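PDB 6HZI: peptidoglycan D,D-transpeptidase FtsI from Burkholderia pseudomallei, which catalyses D,D-transpeptidation and, as a class B penicillin-binding protein, probably cross-links peptidoglycan during septal wall synthesis. Local coordinates for residues 133-138 / 172-177; 76-81 / 225-230; 245-250 / 303-308. All coordinates share one frame; numbering follows the deposited sequence.

Interaction 1. Residues 133-138 / 172-177; sequences MKPEEM and IEQATM
Gln174 NE2 reaches out from helix 171-178 to the backbone of the loop before helix 135-144 and donates a short hydrogen bond to Met133 O, 2.6 Å long with an N-H...O angle of 154°. The oxygen lies almost in the plane of the amide, whereas the NE2 donor stands well above the carbonyl plane of Met133, 52° out of it. The same nitrogen also makes a weak hydrogen bond to Ala130 O, and these two carbonyls favour the turn of the amide that points NE2 at them. The other end of the amide is pressed against carbon: Gln174 OE1 sits 3.2 Å from both CG and CD of Pro135, whose ring lies across the glutamine chain at roughly a right angle. Gln174 gets this far because CG is anti to its backbone N (chi1 -173°) and the chain stays extended beyond it. Met138, bent at its last torsion, comes across the same chain and sets SD 3.6 Å from both Gln174 CG and Gln174 NE2, so the thioether sulfur flanks the CG and NE2 side of a buried amide, obliquely above its plane. Trp169 touches both Pro135 and Met177. On the receiving helix, Lys134 holds the N-cap position, and its backbone N donates to Glu137 OE1 at 2.8 Å; Glu137 OE2 is further tied to Arg82 by a salt bridge. Carboxylate to N-cap amide is the glutamate half of a capping box, with a proline in the first turn: a helix start of the transpeptidase domain pinned by one glutamine from a neighbouring helix.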
loop_
_atom_site.group_PDB
_atom_site.type_symbol
_atom_site.label_atom_id
_atom_site.label_comp_id
_atom_site.label_asym_id
_atom_site.label_seq_id
_atom_site.Cartn_x
_atom_site.Cartn_y
_atom_site.Cartn_z
ATOM N N MET A 133 -16.694 1.025 -13.673
ATOM C CA MET A 133 -16.511 2.456 -13.258
ATOM C C MET A 133 -15.939 3.239 -14.435
ATOM O O MET A 133 -15.367 2.601 -15.361
ATOM C CB MET A 133 -15.581 2.624 -12.046
ATOM C CG MET A 133 -16.086 1.970 -10.765
ATOM S SD MET A 133 -14.913 1.981 -9.331
ATOM C CE MET A 133 -13.684 0.786 -9.859
ATOM N N LYS A 134 -16.149 4.551 -14.434
ATOM C CA LYS A 134 -15.679 5.440 -15.540
ATOM C C LYS A 134 -14.268 5.908 -15.216
ATOM O O LYS A 134 -13.956 6.086 -14.039
ATOM C CB LYS A 134 -16.561 6.688 -15.679
ATOM C CG LYS A 134 -18.026 6.444 -16.034
ATOM C CD LYS A 134 -18.937 7.609 -15.690
ATOM C CE LYS A 134 -20.407 7.247 -15.804
ATOM N NZ LYS A 134 -21.220 7.887 -14.743
ATOM N N PRO A 135 -13.387 6.094 -16.222
ATOM C CA PRO A 135 -12.068 6.708 -16.006
ATOM C C PRO A 135 -12.090 7.931 -15.067
ATOM O O PRO A 135 -11.282 8.090 -14.182
ATOM C CB PRO A 135 -11.677 7.122 -17.438
ATOM C CG PRO A 135 -12.292 6.035 -18.306
ATOM C CD PRO A 135 -13.610 5.723 -17.630
ATOM N N GLU A 136 -13.068 8.788 -15.258
ATOM C CA GLU A 136 -13.135 10.034 -14.486
ATOM C C GLU A 136 -13.282 9.650 -13.012
ATOM O O GLU A 136 -12.663 10.287 -12.165
ATOM C CB GLU A 136 -14.244 10.919 -15.057
ATOM C CG GLU A 136 -14.402 12.242 -14.331
ATOM C CD GLU A 136 -15.586 13.050 -14.816
ATOM O OE1 GLU A 136 -16.139 12.714 -15.880
ATOM O OE2 GLU A 136 -15.967 13.977 -14.113
ATOM N N GLU A 137 -14.143 8.694 -12.714
ATOM C CA GLU A 137 -14.434 8.294 -11.319
ATOM C C GLU A 137 -13.127 7.865 -10.640
ATOM O O GLU A 137 -12.912 8.271 -9.506
ATOM C CB GLU A 137 -15.451 7.163 -11.311
ATOM C CG GLU A 137 -16.868 7.638 -11.530
ATOM C CD GLU A 137 -17.887 6.522 -11.687
ATOM O OE1 GLU A 137 -17.541 5.433 -12.201
ATOM O OE2 GLU A 137 -19.015 6.742 -11.272
ATOM N N MET A 138 -12.301 7.121 -11.363
ATOM C CA MET A 138 -11.091 6.445 -10.859
ATOM C C MET A 138 -9.989 7.496 -10.723
ATOM O O MET A 138 -9.332 7.533 -9.648
ATOM C CB MET A 138 -10.672 5.303 -11.797
ATOM C CG MET A 138 -11.568 4.065 -11.622
ATOM S SD MET A 138 -11.046 2.626 -12.559
ATOM C CE MET A 138 -9.299 2.504 -12.172
ATOM N N ILE A 172 -8.062 -0.515 -21.783
ATOM C CA ILE A 172 -6.942 -1.395 -21.334
ATOM C C ILE A 172 -6.009 -0.669 -20.321
ATOM O O ILE A 172 -5.287 -1.347 -19.541
ATOM C CB ILE A 172 -6.172 -1.882 -22.572
ATOM C CG1 ILE A 172 -5.102 -2.919 -22.248
ATOM C CG2 ILE A 172 -5.529 -0.726 -23.308
ATOM C CD1 ILE A 172 -5.589 -4.108 -21.424
ATOM N N GLU A 173 -5.936 0.662 -20.344
ATOM C CA GLU A 173 -5.124 1.425 -19.368
ATOM C C GLU A 173 -5.889 1.506 -18.038
ATOM O O GLU A 173 -5.261 1.323 -17.001
ATOM C CB GLU A 173 -4.766 2.785 -19.963
ATOM C CG GLU A 173 -3.684 2.654 -21.021
ATOM C CD GLU A 173 -3.733 3.665 -22.152
ATOM O OE1 GLU A 173 -4.747 4.397 -22.278
ATOM O OE2 GLU A 173 -2.751 3.715 -22.894
ATOM N N GLN A 174 -7.188 1.793 -18.073
ATOM C CA GLN A 174 -8.067 1.617 -16.899
ATOM C C GLN A 174 -7.813 0.220 -16.306
ATOM O O GLN A 174 -7.713 0.077 -15.103
ATOM C CB GLN A 174 -9.537 1.797 -17.280
ATOM C CG GLN A 174 -10.449 1.801 -16.060
ATOM C CD GLN A 174 -11.833 2.287 -16.389
ATOM O OE1 GLN A 174 -12.009 2.953 -17.386
ATOM N NE2 GLN A 174 -12.824 1.972 -15.563
ATOM N N ALA A 175 -7.676 -0.800 -17.135
ATOM C CA ALA A 175 -7.488 -2.165 -16.620
ATOM C C ALA A 175 -6.154 -2.191 -15.892
ATOM O O ALA A 175 -6.152 -2.550 -14.714
ATOM C CB ALA A 175 -7.521 -3.186 -17.735
ATOM N N THR A 176 -5.059 -1.871 -16.602
ATOM C CA THR A 176 -3.680 -1.987 -16.061
ATOM C C THR A 176 -3.647 -1.155 -14.774
ATOM O O THR A 176 -3.104 -1.633 -13.792
ATOM C CB THR A 176 -2.582 -1.560 -17.045
ATOM O OG1 THR A 176 -2.847 -0.202 -17.424
ATOM C CG2 THR A 176 -2.493 -2.481 -18.245
ATOM N N MET A 177 -4.272 0.022 -14.769
ATOM C CA MET A 177 -4.196 0.910 -13.590
ATOM C C MET A 177 -4.969 0.279 -12.417
ATOM O O MET A 177 -4.524 0.449 -11.225
ATOM C CB MET A 177 -4.722 2.299 -13.939
ATOM C CG MET A 177 -3.696 3.187 -14.657
ATOM S SD MET A 177 -4.467 4.823 -14.882
ATOM C CE MET A 177 -4.696 4.775 -16.658
#

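Interaction 2. Residues 76-81 / 225-230; sequences LALDLH and PTTARE
The last turn of helix 70-79 meets the first turn of helix 225-238, and the backbones are closest at Asp79 and Thr227, whose CA atoms are 5.7 Å apart. Just past this point the first helix ends in a Schellman motif, in which His81, with positive phi, is the C-prime residue, its N bonds to Leu78 O and Arg82 N bonds to Ala77 O. Thr227 points its side chain at the other helix and divides it by chemistry. The hydroxyl, OG1, donates a hydrogen bond of 3.1 Å to Asp79 OD1, meeting that oxygen on its anti side and 35° out of the carboxylate plane. The methyl, CG2, is anti to the backbone N with OG1 at chi1 -66°, which turns it to the aliphatic side, where it rests 3.9 Å from Leu78 CB and at a like distance from Asp79 CB. Leu78 also points across; its CD2 lies 4.2 Å from Glu230 OE1, a loose van der Waals approach. Farther along the second helix Leu78 packs on Val231 and Met234, and Pro85 touches both Leu78 and Glu230. The hydroxyl is not the main partner of Asp79, for OD1 also accepts the backbone N of Ser224, directly before helix 225-238, and Ser224 OG in turn takes the N of Thr227. One carboxylate oxygen thus gathers a backbone N-H and a hydroxyl; the N-terminal end of helix 225-238 would probably favour its negative charge, whereas the C-terminal end of its own helix would not. The chemistry implies a polar join at the helix ends, with a leucine-threonine methyl contact beside it.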
loop_
_atom_site.group_PDB
_atom_site.type_symbol
_atom_site.label_atom_id
_atom_site.label_comp_id
_atom_site.label_asym_id
_atom_site.label_seq_id
_atom_site.Cartn_x
_atom_site.Cartn_y
_atom_site.Cartn_z
ATOM N N LEU A 76 -13.147 2.027 -4.261
ATOM C CA LEU A 76 -13.986 2.938 -5.070
ATOM C C LEU A 76 -15.274 2.207 -5.437
ATOM O O LEU A 76 -16.372 2.773 -5.248
ATOM C CB LEU A 76 -13.205 3.440 -6.286
ATOM C CG LEU A 76 -13.934 4.514 -7.086
ATOM C CD1 LEU A 76 -14.376 5.663 -6.179
ATOM C CD2 LEU A 76 -13.071 5.004 -8.238
ATOM N N ALA A 77 -15.148 0.963 -5.874
ATOM C CA ALA A 77 -16.289 0.184 -6.380
ATOM C C ALA A 77 -17.288 -0.023 -5.221
ATOM O O ALA A 77 -18.514 0.117 -5.431
ATOM C CB ALA A 77 -15.791 -1.098 -7.014
ATOM N N LEU A 78 -16.806 -0.333 -4.029
ATOM C CA LEU A 78 -17.682 -0.426 -2.846
ATOM C C LEU A 78 -18.341 0.928 -2.615
ATOM O O LEU A 78 -19.585 0.946 -2.336
ATOM C CB LEU A 78 -16.834 -0.765 -1.645
ATOM C CG LEU A 78 -16.384 -2.205 -1.564
ATOM C CD1 LEU A 78 -15.399 -2.377 -0.411
ATOM C CD2 LEU A 78 -17.563 -3.146 -1.380
ATOM N N ASP A 79 -17.549 2.011 -2.663
ATOM C CA ASP A 79 -18.017 3.363 -2.228
ATOM C C ASP A 79 -19.084 3.901 -3.217
ATOM O O ASP A 79 -20.027 4.593 -2.756
ATOM C CB ASP A 79 -16.847 4.326 -2.004
ATOM C CG ASP A 79 -17.092 5.383 -0.911
ATOM O OD1 ASP A 79 -18.024 5.210 -0.007
ATOM O OD2 ASP A 79 -16.544 6.471 -1.158
ATOM N N LEU A 80 -18.976 3.543 -4.502
ATOM C CA LEU A 80 -19.955 3.887 -5.566
ATOM C C LEU A 80 -21.117 2.877 -5.605
ATOM O O LEU A 80 -21.877 2.914 -6.585
ATOM C CB LEU A 80 -19.217 3.921 -6.915
ATOM C CG LEU A 80 -18.220 5.068 -7.099
ATOM C CD1 LEU A 80 -17.559 4.976 -8.469
ATOM C CD2 LEU A 80 -18.892 6.440 -6.905
ATOM N N HIS A 81 -21.222 1.963 -4.647
ATOM C CA HIS A 81 -22.251 0.891 -4.654
ATOM C C HIS A 81 -22.294 0.150 -6.003
ATOM O O HIS A 81 -23.368 -0.325 -6.375
ATOM C CB HIS A 81 -23.643 1.487 -4.355
ATOM C CG HIS A 81 -23.711 2.298 -3.120
ATOM N ND1 HIS A 81 -23.478 1.774 -1.899
ATOM C CD2 HIS A 81 -23.942 3.594 -2.917
ATOM C CE1 HIS A 81 -23.527 2.724 -0.995
ATOM N NE2 HIS A 81 -23.798 3.848 -1.599
ATOM N N PRO A 225 -17.027 5.501 5.765
ATOM C CA PRO A 225 -16.406 4.675 6.798
ATOM C C PRO A 225 -16.658 3.184 6.593
ATOM O O PRO A 225 -15.775 2.427 6.965
ATOM C CB PRO A 225 -17.050 5.164 8.131
ATOM C CG PRO A 225 -17.572 6.556 7.814
ATOM C CD PRO A 225 -17.946 6.510 6.335
ATOM N N THR A 226 -17.847 2.801 6.107
ATOM C CA THR A 226 -18.221 1.371 5.910
ATOM C C THR A 226 -17.322 0.816 4.800
ATOM O O THR A 226 -16.842 -0.316 4.987
ATOM C CB THR A 226 -19.707 1.130 5.603
ATOM O OG1 THR A 226 -20.367 1.887 6.599
ATOM C CG2 THR A 226 -20.152 -0.327 5.692
ATOM N N THR A 227 -17.004 1.634 3.788
ATOM C CA THR A 227 -16.088 1.244 2.696
ATOM C C THR A 227 -14.750 0.866 3.348
ATOM O O THR A 227 -14.189 -0.176 3.005
ATOM C CB THR A 227 -16.007 2.306 1.590
ATOM O OG1 THR A 227 -17.266 2.408 0.947
ATOM C CG2 THR A 227 -15.020 1.947 0.500
ATOM N N ALA A 228 -14.324 1.603 4.356
ATOM C CA ALA A 228 -12.947 1.526 4.869
ATOM C C ALA A 228 -12.865 0.324 5.785
ATOM O O ALA A 228 -11.895 -0.424 5.716
ATOM C CB ALA A 228 -12.557 2.817 5.553
ATOM N N ARG A 229 -13.869 0.122 6.615
ATOM C CA ARG A 229 -13.867 -1.057 7.523
ATOM C C ARG A 229 -13.820 -2.326 6.662
ATOM O O ARG A 229 -13.173 -3.323 7.031
ATOM C CB ARG A 229 -15.126 -1.040 8.400
ATOM C CG ARG A 229 -15.114 0.060 9.453
ATOM C CD ARG A 229 -16.315 0.054 10.373
ATOM N NE ARG A 229 -16.542 1.446 10.724
ATOM C CZ ARG A 229 -17.606 2.162 10.372
ATOM N NH1 ARG A 229 -18.605 1.608 9.708
ATOM N NH2 ARG A 229 -17.684 3.436 10.714
ATOM N N GLU A 230 -14.568 -2.323 5.558
ATOM C CA GLU A 230 -14.703 -3.525 4.709
ATOM C C GLU A 230 -13.391 -3.839 3.999
ATOM O O GLU A 230 -13.057 -5.039 3.865
ATOM C CB GLU A 230 -15.901 -3.284 3.804
ATOM C CG GLU A 230 -17.115 -3.587 4.620
ATOM C CD GLU A 230 -18.349 -3.344 3.867
ATOM O OE1 GLU A 230 -18.211 -2.697 2.771
ATOM O OE2 GLU A 230 -19.389 -3.828 4.377
#

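Interaction 3. Residues 245-250 / 303-308; sequences SPNAAV and GHFGGQ
Asn247 (chi1 -64°) and Phe305 (chi1 -60°) both hold CG anti to the carbonyl carbon, which directs the carboxamide and the phenyl ring into the gap between their two loops. Asn247 ND2 comes up to the rim of the phenyl ring rather than over its face: it lies in the ring plane, 3.4 Å from Phe305 CD1, with the amide and ring planes 72° apart. Asn247 CG follows behind, 3.8 Å from the same carbon. This is edge packing, and the N-H groups are not aimed at the pi cloud. Pro312 of helix 310-324 touches both side chains, while Phe29 also packs on the phenyl ring.

The loop carrying Phe305 joins strand 290-297 to helix 310-324 and folds through a type II' beta turn from Phe305 to Gln308, closed by Gln308 N to Phe305 O at 3.1 Å, with Gly306 taking the positive phi of that turn. The turn brings Gln308 next to the strand 256-266, whose Ser259 probably belongs to the K(T/S)G motif, as in other penicillin-binding transpeptidases, and Gln308 NE2 is hydrogen-bonded to Ser259 OG. Bent at chi2, the Gln308 side chain also carries its OE1 to 3.5 Å from Ser245 OG, a long polar approach and not a hydrogen bond. Ser245 leads into the 3-10 segment 246-248, started by Ala248 N bonding to Ser245 O at 3.1 Å, and its side chain packs on Phe279 of strand 274-283.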
loop_
_atom_site.group_PDB
_atom_site.type_symbol
_atom_site.label_atom_id
_atom_site.label_comp_id
_atom_site.label_asym_id
_atom_site.label_seq_id
_atom_site.Cartn_x
_atom_site.Cartn_y
_atom_site.Cartn_z
ATOM N N SER A 245 -0.016 -12.950 1.069
ATOM C CA SER A 245 1.122 -12.438 1.891
ATOM C C SER A 245 1.087 -12.973 3.318
ATOM O O SER A 245 1.163 -12.189 4.235
ATOM C CB SER A 245 1.174 -10.927 1.896
ATOM O OG SER A 245 1.250 -10.427 0.569
ATOM N N PRO A 246 1.072 -14.301 3.567
ATOM C CA PRO A 246 1.132 -14.831 4.940
ATOM C C PRO A 246 2.431 -14.481 5.706
ATOM O O PRO A 246 2.405 -14.418 6.934
ATOM C CB PRO A 246 1.047 -16.351 4.710
ATOM C CG PRO A 246 1.653 -16.525 3.342
ATOM C CD PRO A 246 1.114 -15.356 2.542
ATOM N N ASN A 247 3.507 -14.191 4.968
ATOM C CA ASN A 247 4.851 -13.784 5.477
ATOM C C ASN A 247 4.819 -12.342 6.042
ATOM O O ASN A 247 5.856 -11.859 6.537
ATOM C CB ASN A 247 5.925 -13.964 4.386
ATOM C CG ASN A 247 6.143 -15.415 3.947
ATOM O OD1 ASN A 247 5.805 -16.377 4.659
ATOM N ND2 ASN A 247 6.734 -15.599 2.766
ATOM N N ALA A 248 3.674 -11.663 5.992
ATOM C CA ALA A 248 3.476 -10.336 6.608
ATOM C C ALA A 248 2.876 -10.494 8.004
ATOM O O ALA A 248 2.767 -9.484 8.690
ATOM C CB ALA A 248 2.601 -9.468 5.728
ATOM N N ALA A 249 2.431 -11.695 8.384
ATOM C CA ALA A 249 1.697 -11.921 9.650
ATOM C C ALA A 249 2.589 -11.472 10.799
ATOM O O ALA A 249 3.845 -11.561 10.653
ATOM C CB ALA A 249 1.297 -13.371 9.801
ATOM N N VAL A 250 1.985 -11.007 11.886
ATOM C CA VAL A 250 2.776 -10.519 13.049
ATOM C C VAL A 250 2.318 -11.295 14.267
ATOM O O VAL A 250 1.203 -11.111 14.759
ATOM C CB VAL A 250 2.674 -8.997 13.278
ATOM C CG1 VAL A 250 3.431 -8.587 14.522
ATOM C CG2 VAL A 250 3.189 -8.208 12.085
ATOM N N GLY A 303 15.900 -16.182 -0.851
ATOM C CA GLY A 303 15.872 -17.290 0.137
ATOM C C GLY A 303 14.501 -17.954 0.220
ATOM O O GLY A 303 13.953 -18.239 -0.859
ATOM N N HIS A 304 13.946 -18.133 1.435
ATOM C CA HIS A 304 12.618 -18.763 1.734
ATOM C C HIS A 304 11.429 -17.848 1.393
ATOM O O HIS A 304 10.287 -18.358 1.434
ATOM C CB HIS A 304 12.456 -19.145 3.221
ATOM C CG HIS A 304 13.483 -20.099 3.732
ATOM N ND1 HIS A 304 13.459 -21.453 3.432
ATOM C CD2 HIS A 304 14.561 -19.908 4.523
ATOM C CE1 HIS A 304 14.482 -22.053 4.009
ATOM N NE2 HIS A 304 15.173 -21.125 4.684
ATOM N N PHE A 305 11.660 -16.553 1.129
ATOM C CA PHE A 305 10.599 -15.535 0.883
ATOM C C PHE A 305 10.433 -15.294 -0.625
ATOM O O PHE A 305 9.377 -14.733 -0.963
ATOM C CB PHE A 305 10.902 -14.257 1.678
ATOM C CG PHE A 305 10.983 -14.450 3.180
ATOM C CD1 PHE A 305 9.928 -15.040 3.881
ATOM C CD2 PHE A 305 12.102 -14.041 3.908
ATOM C CE1 PHE A 305 9.984 -15.210 5.263
ATOM C CE2 PHE A 305 12.156 -14.206 5.289
ATOM C CZ PHE A 305 11.097 -14.787 5.965
ATOM N N GLY A 306 11.395 -15.748 -1.457
ATOM C CA GLY A 306 11.441 -15.625 -2.935
ATOM C C GLY A 306 11.525 -14.168 -3.393
ATOM O O GLY A 306 12.572 -13.514 -3.119
ATOM N N GLY A 307 10.454 -13.678 -4.047
ATOM C CA GLY A 307 10.213 -12.270 -4.443
ATOM C C GLY A 307 9.531 -11.414 -3.367
ATOM O O GLY A 307 9.701 -10.195 -3.437
ATOM N N GLN A 308 8.792 -12.014 -2.416
ATOM C CA GLN A 308 7.964 -11.355 -1.352
ATOM C C GLN A 308 8.814 -11.059 -0.097
ATOM O O GLN A 308 8.521 -11.651 1.002
ATOM C CB GLN A 308 6.765 -12.246 -0.982
ATOM C CG GLN A 308 5.642 -12.304 -2.024
ATOM C CD GLN A 308 4.780 -11.051 -2.059
ATOM O OE1 GLN A 308 4.411 -10.496 -1.017
ATOM N NE2 GLN A 308 4.440 -10.613 -3.262
#

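In the fold
Interactions 1 and 2 are neighbours, with centres about 17 Å apart, and touch where helix 70-79 and its end pack on segment 133-138: Leu76 packs on Met133 and Met138, and Leu80 touches Glu137. In sequence, both segments of interaction 1 fall between those of interaction 2. Interaction 3 lies on another part of the domain, its centre about 30 Å from that of interaction 1 and 28 Å from that of interaction 2. Interaction 1 is the buried one, built on a side-chain amide and a backbone carbonyl; interaction 2, partly buried, joins two helix ends through a carboxylate and a hydroxyl; interaction 3, also partly buried, joins two loops by an amide at a ring edge and a long polar approach, near the putative active-site motifs.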